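Local atomic coordinates of malyl-CoA lyase/beta-methylmalyl-CoA lyase (Methylobacterium extorquens, PDB entry 5UGR), a protein that belongs to the HpcH/HpaI aldolase/citrate lyase family of TIM-barrel enzymes and holds a magnesium ion. Residues G180-V188 with Q199-L207; G22-A32 with N58-W68. All blocks are in the same frame, centred on the assembly; numbering follows the deposited sequence.

Following the chain from its N terminus, strand 16-21 runs into 22-32, whose helix packs against the end of helix 52-65 and the turn after it. Contact 2 thus closes a loop that contains strand 38-42 and joins the first two outer helices of the eight-stranded parallel barrel. The chain then completes strands 72-76 to 158-163 and helix 165-172 before contact 1 pairs 180-188 with 199-207, closing a short hairpin ahead of helix 207-220 and strand 223-226. The two loops are in series, neither nested nor crossed, and their centres lie about 39 Å apart. Contact 2 belongs to the barrel wall, contact 1 to an arm reaching other subunits.

Contact 1 (G180-V188 with Q199-L207)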
# COMPACT_ATOMS: atom_id res chain seq x y z
N GLY A 180 11.99 12.62 -30.55
CA GLY A 180 12.73 11.41 -30.55
C GLY A 180 14.18 11.71 -31.00
O GLY A 180 14.70 12.87 -31.06
N GLY A 181 14.82 10.62 -31.32
CA GLY A 181 16.20 10.61 -31.73
C GLY A 181 17.21 10.53 -30.60
O GLY A 181 16.85 10.32 -29.47
N VAL A 182 18.46 10.70 -30.97
CA VAL A 182 19.60 10.51 -30.10
C VAL A 182 20.35 11.87 -29.89
O VAL A 182 19.90 12.95 -30.37
CB VAL A 182 20.46 9.35 -30.59
CG1 VAL A 182 19.67 8.05 -30.48
CG2 VAL A 182 20.93 9.62 -31.99
N ASN A 183 21.41 11.82 -29.12
CA ASN A 183 22.05 13.05 -28.67
C ASN A 183 23.54 12.83 -28.47
O ASN A 183 23.92 11.95 -27.66
CB ASN A 183 21.38 13.44 -27.34
CG ASN A 183 21.75 14.82 -26.83
OD1 ASN A 183 20.91 15.52 -26.16
ND2 ASN A 183 22.90 15.25 -27.13
N ALA A 184 24.38 13.52 -29.20
CA ALA A 184 25.84 13.37 -29.06
C ALA A 184 26.35 13.53 -27.62
O ALA A 184 27.39 12.98 -27.28
CB ALA A 184 26.56 14.38 -29.92
N ASP A 185 25.65 14.33 -26.82
CA ASP A 185 26.01 14.52 -25.41
C ASP A 185 25.60 13.35 -24.53
O ASP A 185 26.15 13.21 -23.43
CB ASP A 185 25.40 15.78 -24.82
CG ASP A 185 26.05 17.07 -25.33
OD1 ASP A 185 27.21 17.11 -25.80
OD2 ASP A 185 25.38 18.09 -25.18
N TYR A 186 24.64 12.54 -24.98
CA TYR A 186 24.23 11.39 -24.14
C TYR A 186 25.13 10.23 -24.61
O TYR A 186 24.77 9.38 -25.45
CB TYR A 186 22.74 11.08 -24.25
CG TYR A 186 22.32 10.20 -23.10
CD1 TYR A 186 22.40 10.64 -21.80
CD2 TYR A 186 21.91 8.88 -23.29
CE1 TYR A 186 22.12 9.84 -20.71
CE2 TYR A 186 21.62 8.07 -22.22
CZ TYR A 186 21.71 8.54 -20.91
OH TYR A 186 21.40 7.76 -19.83
N SER A 187 26.36 10.24 -24.04
CA SER A 187 27.47 9.45 -24.52
C SER A 187 28.46 9.31 -23.40
O SER A 187 28.47 10.11 -22.46
CB SER A 187 28.12 10.13 -25.76
OG SER A 187 28.64 11.41 -25.47
N VAL A 188 29.27 8.26 -23.52
CA VAL A 188 30.39 8.09 -22.62
C VAL A 188 31.71 8.31 -23.33
O VAL A 188 31.88 7.99 -24.51
CB VAL A 188 30.41 6.75 -21.86
CG1 VAL A 188 29.13 6.59 -21.02
CG2 VAL A 188 30.65 5.59 -22.81
N GLN A 199 37.50 7.24 -26.92
CA GLN A 199 36.39 7.19 -27.89
C GLN A 199 35.14 7.77 -27.22
O GLN A 199 35.04 7.79 -25.98
CB GLN A 199 36.07 5.76 -28.31
CG GLN A 199 37.24 5.03 -28.89
CD GLN A 199 38.03 5.75 -29.88
OE1 GLN A 199 37.47 6.42 -30.80
NE2 GLN A 199 39.36 5.61 -29.76
N THR A 200 34.19 8.19 -28.04
CA THR A 200 32.88 8.64 -27.57
C THR A 200 31.87 7.61 -28.07
O THR A 200 31.61 7.51 -29.28
CB THR A 200 32.58 10.06 -28.06
OG1 THR A 200 33.53 10.97 -27.48
CG2 THR A 200 31.16 10.48 -27.70
N HIS A 201 31.26 6.91 -27.12
CA HIS A 201 30.26 5.88 -27.41
C HIS A 201 28.87 6.36 -26.99
O HIS A 201 28.62 6.68 -25.82
CB HIS A 201 30.61 4.56 -26.76
CG HIS A 201 31.84 3.94 -27.36
ND1 HIS A 201 32.51 2.91 -26.76
CD2 HIS A 201 32.49 4.17 -28.53
CE1 HIS A 201 33.54 2.56 -27.50
NE2 HIS A 201 33.54 3.31 -28.58
N TRP A 202 28.00 6.49 -27.97
CA TRP A 202 26.68 7.05 -27.73
C TRP A 202 25.80 6.07 -27.00
O TRP A 202 25.90 4.85 -27.20
CB TRP A 202 26.02 7.54 -29.02
CG TRP A 202 26.71 8.67 -29.74
CD1 TRP A 202 28.05 8.86 -29.90
CD2 TRP A 202 26.07 9.69 -30.49
NE1 TRP A 202 28.28 9.93 -30.73
CE2 TRP A 202 27.07 10.46 -31.11
CE3 TRP A 202 24.74 10.01 -30.72
CZ2 TRP A 202 26.77 11.56 -31.92
CZ3 TRP A 202 24.45 11.10 -31.54
CH2 TRP A 202 25.45 11.86 -32.11
N GLN A 203 24.98 6.60 -26.11
CA GLN A 203 24.04 5.82 -25.32
C GLN A 203 22.62 6.14 -25.74
O GLN A 203 22.37 7.04 -26.55
CB GLN A 203 24.23 6.09 -23.82
CG GLN A 203 25.65 5.96 -23.34
CD GLN A 203 26.24 4.63 -23.48
OE1 GLN A 203 25.68 3.63 -23.02
NE2 GLN A 203 27.45 4.60 -24.19
N ASP A 204 21.66 5.40 -25.17
CA ASP A 204 20.25 5.52 -25.57
C ASP A 204 19.52 6.34 -24.51
O ASP A 204 19.22 5.83 -23.44
CB ASP A 204 19.66 4.12 -25.69
CG ASP A 204 18.21 4.11 -26.12
OD1 ASP A 204 17.57 5.16 -26.18
OD2 ASP A 204 17.72 2.98 -26.38
N PRO A 205 19.11 7.59 -24.85
CA PRO A 205 18.47 8.44 -23.85
C PRO A 205 17.11 7.94 -23.39
O PRO A 205 16.61 8.40 -22.36
CB PRO A 205 18.32 9.78 -24.55
CG PRO A 205 18.54 9.52 -25.95
CD PRO A 205 19.23 8.22 -26.16
N TRP A 206 16.51 7.04 -24.16
CA TRP A 206 15.17 6.54 -23.87
C TRP A 206 15.17 5.10 -23.35
O TRP A 206 14.09 4.53 -23.15
CB TRP A 206 14.23 6.69 -25.09
CG TRP A 206 14.45 7.97 -25.84
CD1 TRP A 206 14.93 8.09 -27.13
CD2 TRP A 206 14.34 9.31 -25.32
NE1 TRP A 206 15.05 9.41 -27.44
CE2 TRP A 206 14.71 10.18 -26.35
CE3 TRP A 206 13.89 9.84 -24.12
CZ2 TRP A 206 14.74 11.57 -26.16
CZ3 TRP A 206 13.94 11.22 -23.95
CH2 TRP A 206 14.36 12.05 -24.96
N LEU A 207 16.35 4.52 -23.11
CA LEU A 207 16.46 3.13 -22.66
C LEU A 207 15.68 2.92 -21.38
O LEU A 207 14.88 1.96 -21.27
CB LEU A 207 17.94 2.75 -22.47
CG LEU A 207 18.24 1.31 -22.09
CD1 LEU A 207 19.64 0.94 -22.56
CD2 LEU A 207 18.07 1.03 -20.60
O HOH W 1 22.64 9.39 -27.85
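Ala184 lies over one face of the Trp202 indole, its CA 3.4 Å from the centroid of the six-membered ring and 12° off the ring normal, a CH-pi contact. Ala184 CB touches Trp202 CZ2 on the same face, at 3.5 Å. Val182 CG2 comes instead to the edge of the indole, 3.8 Å from Trp202 CZ3, the two side chains crossing at about a right angle. The Tyr186 ring meets the other segment obliquely, against Gln203 CB, the Asp204 carbonyl and Pro205; with CG anti to the backbone N (chi1 -163°) it lies along this run, and Tyr186 CE2 is 3.5 Å from Asp204 O. Nearer the barrel, Trp206 NE1 donates to Gly181 O at 2.9 Å (N-H...O 147°), in the carbonyl plane.

Backbone bonds set this register. Val188 and His201 form an antiparallel hydrogen-bonded pair, N to O in both directions, and Ser187 with Trp202 a non-hydrogen-bonded pair, CA to CA 4.1 Å. Just beyond the paired strands, Gln203 N donates to Tyr186 O at 2.9 Å. His201 O is gripped twice, by Val188 N and, from the opposite face of its plane, by Gln203 NE2, whose chain bends at chi2 to come back.

Further out, Ser187 OG donates to Ala184 O at 2.7 Å, tying the strand to the type I turn 183-186, and a water links Asn183 N to Gln203 O. Asp204 OD1 takes Trp206 N in an Asx turn just before helix 207-220, while its OD2 forms a salt bridge with Arg244. His201 ND1 bonds to Trp202 N of the second subunit, and Trp202 N to His201 ND1 of the third. The arrangement is a two-stranded antiparallel beta hairpin, projecting from the TIM barrel to join subunits of the six-chain assembly.

Contact 2 (G22-A32 with N58-W68); sequences GSNPTFMEKSA and NIIQALNDLDW
Asn58 and Gly22 make the one direct hydrogen bond between the segments: Asn58 ND2 donates to Gly22 O at 3.0 Å with an N-H...O angle of 160°. The bond lies both in the amide plane and in the carbonyl plane, and it ties Asn58 to the loop after strand 16-21. Asn58 OD1 is bonded in turn to Gln54 NE2, one turn earlier in the same helix, so the rotation of the amide is fixed from both ends.

Apolar packing fills the space between helices 25-32 and 58-65, which run nearly parallel, their axes coming within 10.6 Å at closest approach and lying at 24° to each other. Met28 occupies the middle. Its SD lies 3.9 Å from Ala62 CB, and the bend at chi3 (-77°) turns CE to Asn58 CB at 3.7 Å; the side chain crosses Asn58 and Ile59 at about right angles. Ile59 CG1 and CD1 press on Gly22 CA, while Leu66 CD1 rests against Glu29 CA at 3.7 Å.

Aromatic contacts close the C-terminal end. Ala32 CB sits over one face of Trp68, 3.9 Å from the centroid of the six-membered ring, in a CH-pi contact. Ser31 OG meets the ring at its edge, 3.3 Å from Trp68 CZ3, and is itself bonded to Met28 O. The indole is held from its own segment: Trp68 NE1 donates to Ala62 O at 3.0 Å from above the carbonyl plane, opposite the side used by Leu66 N.

Val20 and Leu41, on strands 16-21 and 38-42, back Met28 from the barrel. In this pairing of neighbouring outer helices, the chemistry is mainly apolar in the middle, with the Asn58 amide bonded at one end and the Trp68 indole N-H at the other.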
# COMPACT_ATOMS: atom_id res chain seq x y z
N GLY A 22 -7.73 15.98 -36.14
CA GLY A 22 -9.16 16.13 -36.44
C GLY A 22 -9.54 17.41 -37.13
O GLY A 22 -10.69 17.59 -37.60
N SER A 23 -8.62 18.36 -37.08
CA SER A 23 -8.80 19.65 -37.71
C SER A 23 -8.60 19.60 -39.22
O SER A 23 -8.81 20.62 -39.85
CB SER A 23 -7.89 20.68 -37.06
OG SER A 23 -6.57 20.20 -37.04
N ASN A 24 -8.22 18.46 -39.77
CA ASN A 24 -7.96 18.34 -41.18
C ASN A 24 -8.78 17.21 -41.81
O ASN A 24 -8.30 16.06 -41.94
CB ASN A 24 -6.48 18.17 -41.43
CG ASN A 24 -6.10 18.39 -42.92
OD1 ASN A 24 -6.86 18.05 -43.82
ND2 ASN A 24 -4.96 19.03 -43.17
N PRO A 25 -10.00 17.52 -42.29
CA PRO A 25 -10.82 16.49 -42.88
C PRO A 25 -10.23 15.85 -44.12
O PRO A 25 -10.51 14.68 -44.36
CB PRO A 25 -12.12 17.24 -43.25
CG PRO A 25 -12.18 18.33 -42.29
CD PRO A 25 -10.77 18.76 -42.08
N THR A 26 -9.41 16.59 -44.88
CA THR A 26 -8.78 16.05 -46.08
C THR A 26 -7.77 14.99 -45.70
O THR A 26 -7.75 13.90 -46.27
CB THR A 26 -8.13 17.20 -46.89
OG1 THR A 26 -9.18 18.10 -47.28
CG2 THR A 26 -7.38 16.68 -48.16
N PHE A 27 -6.98 15.28 -44.66
CA PHE A 27 -5.99 14.33 -44.17
C PHE A 27 -6.71 13.12 -43.60
O PHE A 27 -6.29 11.96 -43.82
CB PHE A 27 -5.11 15.00 -43.14
CG PHE A 27 -4.10 15.98 -43.72
CD1 PHE A 27 -4.09 16.35 -45.07
CD2 PHE A 27 -3.16 16.61 -42.85
CE1 PHE A 27 -3.17 17.27 -45.55
CE2 PHE A 27 -2.24 17.53 -43.34
CZ PHE A 27 -2.25 17.85 -44.69
N MET A 28 -7.82 13.34 -42.90
CA MET A 28 -8.57 12.16 -42.42
C MET A 28 -9.06 11.26 -43.53
O MET A 28 -8.94 10.02 -43.47
CB MET A 28 -9.73 12.47 -41.47
CG MET A 28 -9.26 13.07 -40.16
SD MET A 28 -10.53 13.19 -38.89
CE MET A 28 -11.43 14.62 -39.47
N GLU A 29 -9.59 11.89 -44.57
CA GLU A 29 -10.03 11.09 -45.73
C GLU A 29 -8.90 10.28 -46.37
O GLU A 29 -9.06 9.09 -46.66
CB GLU A 29 -10.75 11.97 -46.78
CG GLU A 29 -11.28 11.15 -47.97
CD GLU A 29 -12.31 11.90 -48.78
OE1 GLU A 29 -13.15 11.21 -49.45
OE2 GLU A 29 -12.28 13.17 -48.77
N LYS A 30 -7.76 10.93 -46.60
CA LYS A 30 -6.61 10.27 -47.18
C LYS A 30 -6.17 9.13 -46.26
O LYS A 30 -5.81 8.07 -46.73
CB LYS A 30 -5.49 11.28 -47.36
CG LYS A 30 -4.20 10.76 -47.99
CD LYS A 30 -3.30 11.94 -48.40
CE LYS A 30 -1.87 11.52 -48.76
NZ LYS A 30 -1.08 10.96 -47.61
N SER A 31 -6.26 9.34 -44.94
CA SER A 31 -5.78 8.27 -43.99
C SER A 31 -6.60 7.02 -44.00
O SER A 31 -6.10 5.93 -43.72
CB SER A 31 -5.70 8.81 -42.56
OG SER A 31 -6.96 8.93 -41.94
N ALA A 32 -7.88 7.13 -44.40
CA ALA A 32 -8.75 5.97 -44.36
C ALA A 32 -8.32 4.90 -45.34
O ALA A 32 -8.58 3.72 -45.10
CB ALA A 32 -10.19 6.36 -44.62
N ASN A 58 -15.76 17.30 -36.87
CA ASN A 58 -15.10 16.68 -38.02
C ASN A 58 -14.89 15.21 -37.79
O ASN A 58 -15.15 14.37 -38.70
CB ASN A 58 -13.75 17.32 -38.34
CG ASN A 58 -13.84 18.79 -38.77
OD1 ASN A 58 -14.90 19.29 -39.20
ND2 ASN A 58 -12.71 19.46 -38.70
N ILE A 59 -14.44 14.87 -36.57
CA ILE A 59 -14.21 13.46 -36.28
C ILE A 59 -15.47 12.59 -36.23
O ILE A 59 -15.50 11.46 -36.69
CB ILE A 59 -13.38 13.36 -34.93
CG1 ILE A 59 -11.94 13.79 -35.24
CG2 ILE A 59 -13.43 11.94 -34.36
CD1 ILE A 59 -11.03 13.95 -34.02
N ILE A 60 -16.55 13.15 -35.72
CA ILE A 60 -17.81 12.45 -35.73
C ILE A 60 -18.20 12.12 -37.19
O ILE A 60 -18.58 10.99 -37.52
CB ILE A 60 -18.90 13.27 -35.02
CG1 ILE A 60 -18.66 13.24 -33.49
CG2 ILE A 60 -20.27 12.69 -35.34
CD1 ILE A 60 -19.52 14.18 -32.68
N GLN A 61 -18.08 13.12 -38.05
CA GLN A 61 -18.44 12.94 -39.47
C GLN A 61 -17.50 11.89 -40.10
O GLN A 61 -17.97 10.94 -40.79
CB GLN A 61 -18.40 14.31 -40.23
CG GLN A 61 -18.36 14.13 -41.75
CD GLN A 61 -18.57 15.40 -42.53
OE1 GLN A 61 -19.43 15.43 -43.37
NE2 GLN A 61 -17.78 16.45 -42.27
N ALA A 62 -16.18 11.99 -39.78
CA ALA A 62 -15.23 11.08 -40.40
C ALA A 62 -15.47 9.62 -39.92
O ALA A 62 -15.47 8.69 -40.76
CB ALA A 62 -13.80 11.50 -40.07
N LEU A 63 -15.70 9.42 -38.63
CA LEU A 63 -15.95 8.09 -38.15
C LEU A 63 -17.23 7.47 -38.68
O LEU A 63 -17.29 6.27 -38.90
CB LEU A 63 -15.99 8.04 -36.60
CG LEU A 63 -14.64 8.18 -35.91
CD1 LEU A 63 -14.89 8.47 -34.44
CD2 LEU A 63 -13.85 6.91 -36.09
N ASN A 64 -18.23 8.31 -38.93
CA ASN A 64 -19.50 7.81 -39.42
C ASN A 64 -19.59 7.63 -40.91
O ASN A 64 -20.37 6.78 -41.38
CB ASN A 64 -20.58 8.75 -38.94
CG ASN A 64 -20.90 8.54 -37.47
OD1 ASN A 64 -20.57 7.51 -36.88
ND2 ASN A 64 -21.56 9.49 -36.90
N ASP A 65 -18.83 8.43 -41.66
CA ASP A 65 -18.98 8.48 -43.14
C ASP A 65 -17.88 7.77 -43.98
O ASP A 65 -18.14 7.40 -45.13
CB ASP A 65 -19.01 9.95 -43.62
CG ASP A 65 -20.19 10.71 -43.15
OD1 ASP A 65 -21.13 10.12 -42.58
OD2 ASP A 65 -20.14 11.95 -43.38
N LEU A 66 -16.66 7.70 -43.44
CA LEU A 66 -15.54 7.25 -44.26
C LEU A 66 -15.41 5.75 -44.12
O LEU A 66 -15.93 5.13 -43.18
CB LEU A 66 -14.24 7.92 -43.79
CG LEU A 66 -14.18 9.42 -44.05
CD1 LEU A 66 -12.86 10.06 -43.60
CD2 LEU A 66 -14.48 9.80 -45.51
N ASP A 67 -14.71 5.15 -45.06
CA ASP A 67 -14.49 3.71 -45.03
C ASP A 67 -13.13 3.41 -44.44
O ASP A 67 -12.11 3.50 -45.14
CB ASP A 67 -14.60 3.19 -46.47
CG ASP A 67 -14.39 1.67 -46.58
OD1 ASP A 67 -14.14 0.96 -45.57
OD2 ASP A 67 -14.53 1.18 -47.71
N TRP A 68 -13.13 2.95 -43.19
CA TRP A 68 -11.91 2.69 -42.47
C TRP A 68 -11.49 1.22 -42.57
O TRP A 68 -10.50 0.76 -41.92
CB TRP A 68 -12.09 3.07 -40.97
CG TRP A 68 -12.39 4.54 -40.77
CD1 TRP A 68 -13.61 5.06 -40.51
CD2 TRP A 68 -11.50 5.63 -40.86
NE1 TRP A 68 -13.54 6.40 -40.44
CE2 TRP A 68 -12.25 6.79 -40.65
CE3 TRP A 68 -10.14 5.74 -41.11
CZ2 TRP A 68 -11.68 8.06 -40.60
CZ3 TRP A 68 -9.57 7.01 -41.09
CH2 TRP A 68 -10.36 8.16 -40.85